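Local structure of PTS system, nitrogen regulatory IIA protein (Neisseria meningitidis, 2A0J) at residues H12-F26 against T77-D90. The protein probably acts as the IIA component of a nitrogen-related phosphotransferase system, relaying phosphoryl groups and perhaps activating a protein kinase. Numbering follows the deposited sequence.
Sequences HIVLDMEVGSKKRLF and TGAFIRTREPVGFD
Ile13 and Val14 pair in parallel with Phe80 and Ile81 where strand 13-17, outermost in the mixed four-stranded sheet of this IIA domain, runs beside strand 77-83. Between Val14 and Met17 the register slips by one residue, a beta bulge, and the side chain of Arg82 grips it: bent at chi2 and chi3, it brings NE to 3.0 Å from Leu15 O, in that carbonyl's plane, while its terminal nitrogens reach Leu133 O and Val136 O. Where the chain turns, Arg84 joins two acids. Its NE meets Asp16 OD2 from above the carboxylate plane, and its NH1 lies 2.8 Å from Glu18 OE1, the guanidinium turned 78° to the Glu18 carboxylate and carrying Glu18 CB over one face. On the sheet face bearing Val14, Met17 and Ile81, Ile81 CD1 touches both Met17 CE and Leu25 CD1, each at 3.8 Å, joining strand to helix 22-33. Leu25's other methyl, CD2, meets the Phe89 ring edge-on, in its plane. Lys22, extended from a CG anti to the backbone N (chi1 -170°), crosses that ring's face with CE 3.5 Å from the centroid; beyond it, NZ salt-bridges Glu52 and donates to Phe89 O at 2.9 Å, from above the carbonyl plane.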
ATOM      1  N   HIS A  12       3.551  -8.892   6.273  1.00 16.08           N
ATOM      2  CA  HIS A  12       3.453  -7.526   5.744  1.00 19.82           C
ATOM      3  C   HIS A  12       2.007  -7.025   5.669  1.00 20.30           C
ATOM      4  O   HIS A  12       1.714  -6.060   4.963  1.00 16.66           O
ATOM      5  CB  HIS A  12       4.080  -7.445   4.346  1.00 14.97           C
ATOM      6  CG  HIS A  12       5.575  -7.559   4.338  1.00 22.19           C
ATOM      7  ND1 HIS A  12       6.311  -7.605   3.174  1.00 26.13           N
ATOM      8  CD2 HIS A  12       6.469  -7.644   5.351  1.00 22.69           C
ATOM      9  CE1 HIS A  12       7.593  -7.716   3.472  1.00 28.34           C
ATOM     10  NE2 HIS A  12       7.715  -7.742   4.786  1.00 19.16           N
ATOM     11  N   ILE A  13       1.117  -7.685   6.407  1.00 17.87           N
ATOM     12  CA  ILE A  13      -0.298  -7.337   6.440  1.00 16.93           C
ATOM     13  C   ILE A  13      -0.748  -6.962   7.849  1.00 18.40           C
ATOM     14  O   ILE A  13      -0.473  -7.685   8.800  1.00 16.72           O
ATOM     15  CB  ILE A  13      -1.147  -8.513   5.944  1.00 17.18           C
ATOM     16  CG1 ILE A  13      -0.764  -8.837   4.496  1.00 12.06           C
ATOM     17  CG2 ILE A  13      -2.632  -8.190   6.090  1.00 13.30           C
ATOM     18  CD1 ILE A  13      -1.411 -10.085   3.956  1.00 19.05           C
ATOM     19  N   VAL A  14      -1.426  -5.819   7.971  1.00 17.46           N
ATOM     20  CA  VAL A  14      -1.944  -5.323   9.254  1.00 12.72           C
ATOM     21  C   VAL A  14      -3.463  -5.209   9.093  1.00 18.80           C
ATOM     22  O   VAL A  14      -3.947  -4.539   8.177  1.00 22.35           O
ATOM     23  CB  VAL A  14      -1.351  -3.927   9.609  1.00  4.98           C
ATOM     24  CG1 VAL A  14      -1.887  -3.450  10.954  1.00 13.70           C
ATOM     25  CG2 VAL A  14       0.159  -3.997   9.651  1.00  8.59           C
ATOM     26  N   LEU A  15      -4.209  -5.854   9.983  1.00 11.72           N
ATOM     27  CA  LEU A  15      -5.668  -5.867   9.898  1.00 13.58           C
ATOM     28  C   LEU A  15      -6.448  -4.834  10.702  1.00 17.99           C
ATOM     29  O   LEU A  15      -7.578  -4.504  10.340  1.00 15.06           O
ATOM     30  CB  LEU A  15      -6.180  -7.256  10.288  1.00 11.80           C
ATOM     31  CG  LEU A  15      -5.620  -8.457   9.524  1.00 15.56           C
ATOM     32  CD1 LEU A  15      -6.009  -9.738  10.245  1.00  4.40           C
ATOM     33  CD2 LEU A  15      -6.131  -8.450   8.091  1.00 18.98           C
ATOM     34  N   ASP A  16      -5.867  -4.323  11.786  1.00 27.73           N
ATOM     35  CA  ASP A  16      -6.582  -3.374  12.635  1.00 20.96           C
ATOM     36  C   ASP A  16      -5.690  -2.288  13.225  1.00 14.45           C
ATOM     37  O   ASP A  16      -5.592  -2.146  14.443  1.00 14.33           O
ATOM     38  CB  ASP A  16      -7.267  -4.150  13.762  1.00 31.64           C
ATOM     39  CG  ASP A  16      -8.289  -3.321  14.510  1.00 40.51           C
ATOM     40  OD1 ASP A  16      -8.779  -3.803  15.552  1.00 46.02           O
ATOM     41  OD2 ASP A  16      -8.610  -2.200  14.060  1.00 40.17           O
ATOM     42  N   MET A  17      -5.056  -1.506  12.359  1.00 15.90           N
ATOM     43  CA  MET A  17      -4.157  -0.448  12.812  1.00 15.82           C
ATOM     44  C   MET A  17      -4.863   0.823  13.288  1.00 19.32           C
ATOM     45  O   MET A  17      -5.702   1.388  12.591  1.00 24.47           O
ATOM     46  CB  MET A  17      -3.168  -0.090  11.702  1.00 15.97           C
ATOM     47  CG  MET A  17      -2.188   1.019  12.081  1.00 31.56           C
ATOM     48  SD  MET A  17      -1.190   1.586  10.687  1.00 27.46           S
ATOM     49  CE  MET A  17       0.072   0.338  10.673  1.00 33.78           C
ATOM     50  N   GLU A  18      -4.516   1.257  14.492  1.00 18.53           N
ATOM     51  CA  GLU A  18      -5.081   2.464  15.068  1.00 22.32           C
ATOM     52  C   GLU A  18      -4.167   3.611  14.653  1.00 22.89           C
ATOM     53  O   GLU A  18      -3.088   3.802  15.219  1.00 20.42           O
ATOM     54  CB  GLU A  18      -5.124   2.336  16.592  1.00 38.18           C
ATOM     55  CG  GLU A  18      -5.586   3.584  17.320  1.00 48.06           C
ATOM     56  CD  GLU A  18      -5.665   3.370  18.818  1.00 65.09           C
ATOM     57  OE1 GLU A  18      -6.508   2.557  19.255  1.00 75.29           O
ATOM     58  OE2 GLU A  18      -4.884   4.005  19.558  1.00 71.89           O
ATOM     59  N   VAL A  19      -4.590   4.370  13.653  1.00 25.37           N
ATOM     60  CA  VAL A  19      -3.778   5.475  13.164  1.00 32.41           C
ATOM     61  C   VAL A  19      -4.610   6.742  12.990  1.00 30.88           C
ATOM     62  O   VAL A  19      -5.735   6.694  12.487  1.00 34.88           O
ATOM     63  CB  VAL A  19      -3.073   5.082  11.828  1.00 29.47           C
ATOM     64  CG1 VAL A  19      -4.095   4.571  10.822  1.00 42.57           C
ATOM     65  CG2 VAL A  19      -2.324   6.262  11.260  1.00 33.08           C
ATOM     66  N   GLY A  20      -4.043   7.872  13.413  1.00 34.12           N
ATOM     67  CA  GLY A  20      -4.742   9.142  13.325  1.00 30.78           C
ATOM     68  C   GLY A  20      -4.467  10.001  12.102  1.00 32.39           C
ATOM     69  O   GLY A  20      -5.377  10.646  11.583  1.00 37.15           O
ATOM     70  N   SER A  21      -3.226  10.027  11.631  1.00 26.86           N
ATOM     71  CA  SER A  21      -2.913  10.843  10.469  1.00 20.12           C
ATOM     72  C   SER A  21      -2.249  10.061   9.349  1.00 25.19           C
ATOM     73  O   SER A  21      -1.764   8.943   9.552  1.00 21.67           O
ATOM     74  CB  SER A  21      -2.015  12.009  10.868  1.00 15.42           C
ATOM     75  OG  SER A  21      -0.772  11.541  11.361  1.00 27.81           O
ATOM     76  N   LYS A  22      -2.244  10.673   8.166  1.00 25.93           N
ATOM     77  CA  LYS A  22      -1.647  10.105   6.961  1.00 23.10           C
ATOM     78  C   LYS A  22      -0.129  10.080   7.147  1.00 22.65           C
ATOM     79  O   LYS A  22       0.570   9.237   6.589  1.00 27.18           O
ATOM     80  CB  LYS A  22      -2.026  10.972   5.759  1.00 19.10           C
ATOM     81  CG  LYS A  22      -1.685  10.390   4.402  1.00 23.73           C
ATOM     82  CD  LYS A  22      -2.106  11.370   3.324  1.00 15.26           C
ATOM     83  CE  LYS A  22      -1.880  10.823   1.937  1.00 18.09           C
ATOM     84  NZ  LYS A  22      -2.351  11.786   0.897  1.00 12.61           N
ATOM     85  N   LYS A  23       0.364  11.023   7.940  1.00 22.50           N
ATOM     86  CA  LYS A  23       1.783  11.131   8.252  1.00 27.18           C
ATOM     87  C   LYS A  23       2.141   9.921   9.115  1.00 27.65           C
ATOM     88  O   LYS A  23       3.171   9.270   8.913  1.00 21.54           O
ATOM     89  CB  LYS A  23       2.029  12.430   9.026  1.00 21.72           C
ATOM     90  CG  LYS A  23       3.395  12.581   9.664  1.00 21.76           C
ATOM     91  CD  LYS A  23       4.340  13.366   8.774  1.00 45.14           C
ATOM     92  CE  LYS A  23       5.645  13.674   9.496  1.00 52.50           C
ATOM     93  NZ  LYS A  23       5.424  14.494  10.721  1.00 62.71           N
ATOM     94  N   ARG A  24       1.259   9.619  10.064  1.00 26.23           N
ATOM     95  CA  ARG A  24       1.440   8.501  10.982  1.00 26.16           C
ATOM     96  C   ARG A  24       1.439   7.199  10.187  1.00 28.38           C
ATOM     97  O   ARG A  24       2.322   6.356  10.343  1.00 30.79           O
ATOM     98  CB  ARG A  24       0.302   8.496  12.007  1.00 28.29           C
ATOM     99  CG  ARG A  24       0.617   7.823  13.335  1.00 45.71           C
ATOM    100  CD  ARG A  24       1.011   6.367  13.165  1.00 64.01           C
ATOM    101  NE  ARG A  24       2.383   6.129  13.609  1.00 82.22           N
ATOM    102  CZ  ARG A  24       2.780   6.167  14.877  1.00 90.65           C
ATOM    103  NH1 ARG A  24       1.907   6.429  15.842  1.00 87.05           N
ATOM    104  NH2 ARG A  24       4.055   5.954  15.178  1.00 98.93           N
ATOM    105  N   LEU A  25       0.435   7.050   9.333  1.00 22.69           N
ATOM    106  CA  LEU A  25       0.294   5.874   8.493  1.00 18.40           C
ATOM    107  C   LEU A  25       1.574   5.639   7.670  1.00 21.76           C
ATOM    108  O   LEU A  25       2.048   4.505   7.534  1.00 11.06           O
ATOM    109  CB  LEU A  25      -0.912   6.077   7.568  1.00 18.35           C
ATOM    110  CG  LEU A  25      -1.403   4.956   6.650  1.00 27.22           C
ATOM    111  CD1 LEU A  25      -1.818   3.746   7.466  1.00 28.90           C
ATOM    112  CD2 LEU A  25      -2.582   5.469   5.835  1.00 32.75           C
ATOM    113  N   PHE A  26       2.136   6.716   7.124  1.00 17.65           N
ATOM    114  CA  PHE A  26       3.351   6.601   6.320  1.00 22.98           C
ATOM    115  C   PHE A  26       4.571   6.229   7.162  1.00 22.50           C
ATOM    116  O   PHE A  26       5.469   5.530   6.690  1.00 17.24           O
ATOM    117  CB  PHE A  26       3.615   7.905   5.546  1.00 22.99           C
ATOM    118  CG  PHE A  26       2.946   7.959   4.192  1.00 18.32           C
ATOM    119  CD1 PHE A  26       1.563   7.944   4.077  1.00 22.24           C
ATOM    120  CD2 PHE A  26       3.705   8.022   3.029  1.00 30.03           C
ATOM    121  CE1 PHE A  26       0.945   7.990   2.824  1.00 18.36           C
ATOM    122  CE2 PHE A  26       3.096   8.067   1.772  1.00 22.09           C
ATOM    123  CZ  PHE A  26       1.718   8.051   1.671  1.00 15.31           C
ATOM    124  N   THR A  77       8.727  -4.781  -3.117  1.00 24.60           N
ATOM    125  CA  THR A  77       8.211  -5.202  -1.830  1.00 27.65           C
ATOM    126  C   THR A  77       6.955  -4.387  -1.545  1.00 29.91           C
ATOM    127  O   THR A  77       6.839  -3.241  -1.989  1.00 28.28           O
ATOM    128  CB  THR A  77       9.256  -4.978  -0.718  1.00 31.32           C
ATOM    129  OG1 THR A  77       8.775  -5.543   0.508  1.00 27.82           O
ATOM    130  CG2 THR A  77       9.537  -3.486  -0.533  1.00 16.81           C
ATOM    131  N   GLY A  78       6.009  -4.982  -0.825  1.00 27.73           N
ATOM    132  CA  GLY A  78       4.778  -4.279  -0.516  1.00 21.60           C
ATOM    133  C   GLY A  78       4.193  -4.616   0.842  1.00 21.31           C
ATOM    134  O   GLY A  78       4.750  -5.413   1.598  1.00 22.49           O
ATOM    135  N   ALA A  79       3.062  -3.995   1.154  1.00 17.96           N
ATOM    136  CA  ALA A  79       2.379  -4.227   2.419  1.00 16.54           C
ATOM    137  C   ALA A  79       0.923  -3.832   2.255  1.00 18.26           C
ATOM    138  O   ALA A  79       0.567  -3.113   1.319  1.00 17.86           O
ATOM    139  CB  ALA A  79       3.017  -3.403   3.529  1.00  3.93           C
ATOM    140  N   PHE A  80       0.078  -4.308   3.162  1.00 14.89           N
ATOM    141  CA  PHE A  80      -1.332  -3.968   3.103  1.00 19.92           C
ATOM    142  C   PHE A  80      -1.801  -3.568   4.494  1.00 18.05           C
ATOM    143  O   PHE A  80      -1.482  -4.243   5.475  1.00 12.54           O
ATOM    144  CB  PHE A  80      -2.157  -5.154   2.600  1.00 18.68           C
ATOM    145  CG  PHE A  80      -3.596  -4.817   2.364  1.00 23.16           C
ATOM    146  CD1 PHE A  80      -3.974  -4.088   1.239  1.00 22.78           C
ATOM    147  CD2 PHE A  80      -4.570  -5.175   3.292  1.00 19.65           C
ATOM    148  CE1 PHE A  80      -5.303  -3.712   1.041  1.00 19.38           C
ATOM    149  CE2 PHE A  80      -5.905  -4.805   3.103  1.00 18.50           C
ATOM    150  CZ  PHE A  80      -6.271  -4.069   1.973  1.00  8.35           C
ATOM    151  N   ILE A  81      -2.555  -2.473   4.573  1.00 21.06           N
ATOM    152  CA  ILE A  81      -3.068  -1.980   5.848  1.00 22.50           C
ATOM    153  C   ILE A  81      -4.568  -1.707   5.864  1.00 23.75           C
ATOM    154  O   ILE A  81      -5.099  -1.050   4.969  1.00 21.68           O
ATOM    155  CB  ILE A  81      -2.389  -0.669   6.270  1.00 22.00           C
ATOM    156  CG1 ILE A  81      -0.883  -0.875   6.415  1.00 16.47           C
ATOM    157  CG2 ILE A  81      -3.007  -0.173   7.575  1.00  9.66           C
ATOM    158  CD1 ILE A  81      -0.142   0.370   6.895  1.00  9.65           C
ATOM    159  N   ARG A  82      -5.232  -2.211   6.901  1.00 26.07           N
ATOM    160  CA  ARG A  82      -6.668  -2.015   7.108  1.00 24.25           C
ATOM    161  C   ARG A  82      -6.758  -1.196   8.394  1.00 21.97           C
ATOM    162  O   ARG A  82      -6.389  -1.672   9.472  1.00 15.17           O
ATOM    163  CB  ARG A  82      -7.384  -3.356   7.297  1.00 16.33           C
ATOM    164  CG  ARG A  82      -8.635  -3.541   6.443  1.00 21.75           C
ATOM    165  CD  ARG A  82      -9.893  -3.631   7.281  1.00 13.76           C
ATOM    166  NE  ARG A  82      -9.806  -4.692   8.285  1.00 33.10           N
ATOM    167  CZ  ARG A  82     -10.108  -5.967   8.073  1.00 10.29           C
ATOM    168  NH1 ARG A  82     -10.531  -6.373   6.889  1.00 34.91           N
ATOM    169  NH2 ARG A  82      -9.987  -6.838   9.056  1.00 21.40           N
ATOM    170  N   THR A  83      -7.227   0.042   8.269  1.00 13.32           N
ATOM    171  CA  THR A  83      -7.337   0.945   9.408  1.00  5.13           C
ATOM    172  C   THR A  83      -8.577   0.681  10.267  1.00 10.95           C
ATOM    173  O   THR A  83      -9.616   0.259   9.766  1.00 13.34           O
ATOM    174  CB  THR A  83      -7.338   2.422   8.923  1.00 16.62           C
ATOM    175  OG1 THR A  83      -8.388   2.618   7.963  1.00 25.52           O
ATOM    176  CG2 THR A  83      -5.990   2.771   8.265  1.00  9.92           C
ATOM    177  N   ARG A  84      -8.455   0.911  11.571  1.00 19.09           N
ATOM    178  CA  ARG A  84      -9.578   0.709  12.478  1.00 26.41           C
ATOM    179  C   ARG A  84     -10.634   1.761  12.159  1.00 30.17           C
ATOM    180  O   ARG A  84     -11.837   1.499  12.223  1.00 25.13           O
ATOM    181  CB  ARG A  84      -9.128   0.858  13.931  1.00 23.09           C
ATOM    182  CG  ARG A  84     -10.218   0.537  14.940  1.00 33.47           C
ATOM    183  CD  ARG A  84      -9.697   0.637  16.365  1.00 31.98           C
ATOM    184  NE  ARG A  84      -8.476  -0.142  16.536  1.00 39.62           N
ATOM    185  CZ  ARG A  84      -7.810  -0.251  17.678  1.00 48.42           C
ATOM    186  NH1 ARG A  84      -8.250   0.372  18.763  1.00 64.81           N
ATOM    187  NH2 ARG A  84      -6.704  -0.980  17.732  1.00 40.99           N
ATOM    188  N   GLU A  85     -10.159   2.953  11.806  1.00 29.47           N
ATOM    189  CA  GLU A  85     -11.018   4.076  11.455  1.00 29.32           C
ATOM    190  C   GLU A  85     -10.508   4.679  10.146  1.00 18.03           C
ATOM    191  O   GLU A  85      -9.322   4.613   9.852  1.00 11.30           O
ATOM    192  CB  GLU A  85     -10.971   5.138  12.559  1.00 27.53           C
ATOM    193  CG  GLU A  85     -12.305   5.452  13.217  1.00 33.45           C
ATOM    194  CD  GLU A  85     -12.815   4.328  14.093  1.00 42.84           C
ATOM    195  OE1 GLU A  85     -13.168   3.260  13.556  1.00 43.93           O
ATOM    196  OE2 GLU A  85     -12.860   4.513  15.327  1.00 58.08           O
ATOM    197  N   PRO A  86     -11.405   5.256   9.333  1.00 24.49           N
ATOM    198  CA  PRO A  86     -10.949   5.851   8.068  1.00 22.09           C
ATOM    199  C   PRO A  86      -9.960   7.003   8.317  1.00 28.03           C
ATOM    200  O   PRO A  86      -9.987   7.646   9.367  1.00 29.67           O
ATOM    201  CB  PRO A  86     -12.252   6.316   7.418  1.00 25.20           C
ATOM    202  CG  PRO A  86     -13.264   5.287   7.932  1.00 12.74           C
ATOM    203  CD  PRO A  86     -12.880   5.177   9.389  1.00 12.46           C
ATOM    204  N   VAL A  87      -9.085   7.253   7.350  1.00 26.36           N
ATOM    205  CA  VAL A  87      -8.082   8.308   7.470  1.00 16.70           C
ATOM    206  C   VAL A  87      -8.176   9.301   6.322  1.00 12.18           C
ATOM    207  O   VAL A  87      -8.289   8.903   5.162  1.00 15.38           O
ATOM    208  CB  VAL A  87      -6.649   7.702   7.501  1.00 21.70           C
ATOM    209  CG1 VAL A  87      -5.603   8.770   7.213  1.00 21.63           C
ATOM    210  CG2 VAL A  87      -6.388   7.077   8.855  1.00 14.64           C
ATOM    211  N   GLY A  88      -8.146  10.591   6.656  1.00 15.97           N
ATOM    212  CA  GLY A  88      -8.206  11.634   5.639  1.00 18.03           C
ATOM    213  C   GLY A  88      -6.982  11.479   4.764  1.00 15.20           C
ATOM    214  O   GLY A  88      -5.863  11.699   5.218  1.00 14.61           O
ATOM    215  N   PHE A  89      -7.194  11.092   3.513  1.00 11.97           N
ATOM    216  CA  PHE A  89      -6.100  10.846   2.583  1.00 14.87           C
ATOM    217  C   PHE A  89      -6.001  11.870   1.464  1.00 19.29           C
ATOM    218  O   PHE A  89      -5.218  11.688   0.530  1.00 25.55           O
ATOM    219  CB  PHE A  89      -6.274   9.461   1.956  1.00 11.41           C
ATOM    220  CG  PHE A  89      -5.001   8.684   1.827  1.00  8.72           C
ATOM    221  CD1 PHE A  89      -4.438   8.058   2.938  1.00 20.56           C
ATOM    222  CD2 PHE A  89      -4.355   8.575   0.595  1.00 19.15           C
ATOM    223  CE1 PHE A  89      -3.244   7.330   2.822  1.00 24.19           C
ATOM    224  CE2 PHE A  89      -3.160   7.855   0.465  1.00 18.60           C
ATOM    225  CZ  PHE A  89      -2.604   7.231   1.576  1.00  7.58           C
ATOM    226  N   ASP A  90      -6.791  12.936   1.542  1.00 13.20           N
ATOM    227  CA  ASP A  90      -6.770  13.959   0.508  1.00 13.09           C
ATOM    228  C   ASP A  90      -7.136  13.307  -0.829  1.00 20.22           C
ATOM    229  O   ASP A  90      -6.729  13.766  -1.894  1.00 16.80           O
ATOM    230  CB  ASP A  90      -5.380  14.603   0.428  1.00 19.87           C
ATOM    231  CG  ASP A  90      -4.849  15.035   1.800  1.00 36.42           C
ATOM    232  OD1 ASP A  90      -4.280  14.188   2.528  1.00 39.81           O
ATOM    233  OD2 ASP A  90      -5.014  16.222   2.163  1.00 36.28           O
TER
HETATM  234  O   HOH W   1      -7.220   4.182  12.347  1.00 29.20           O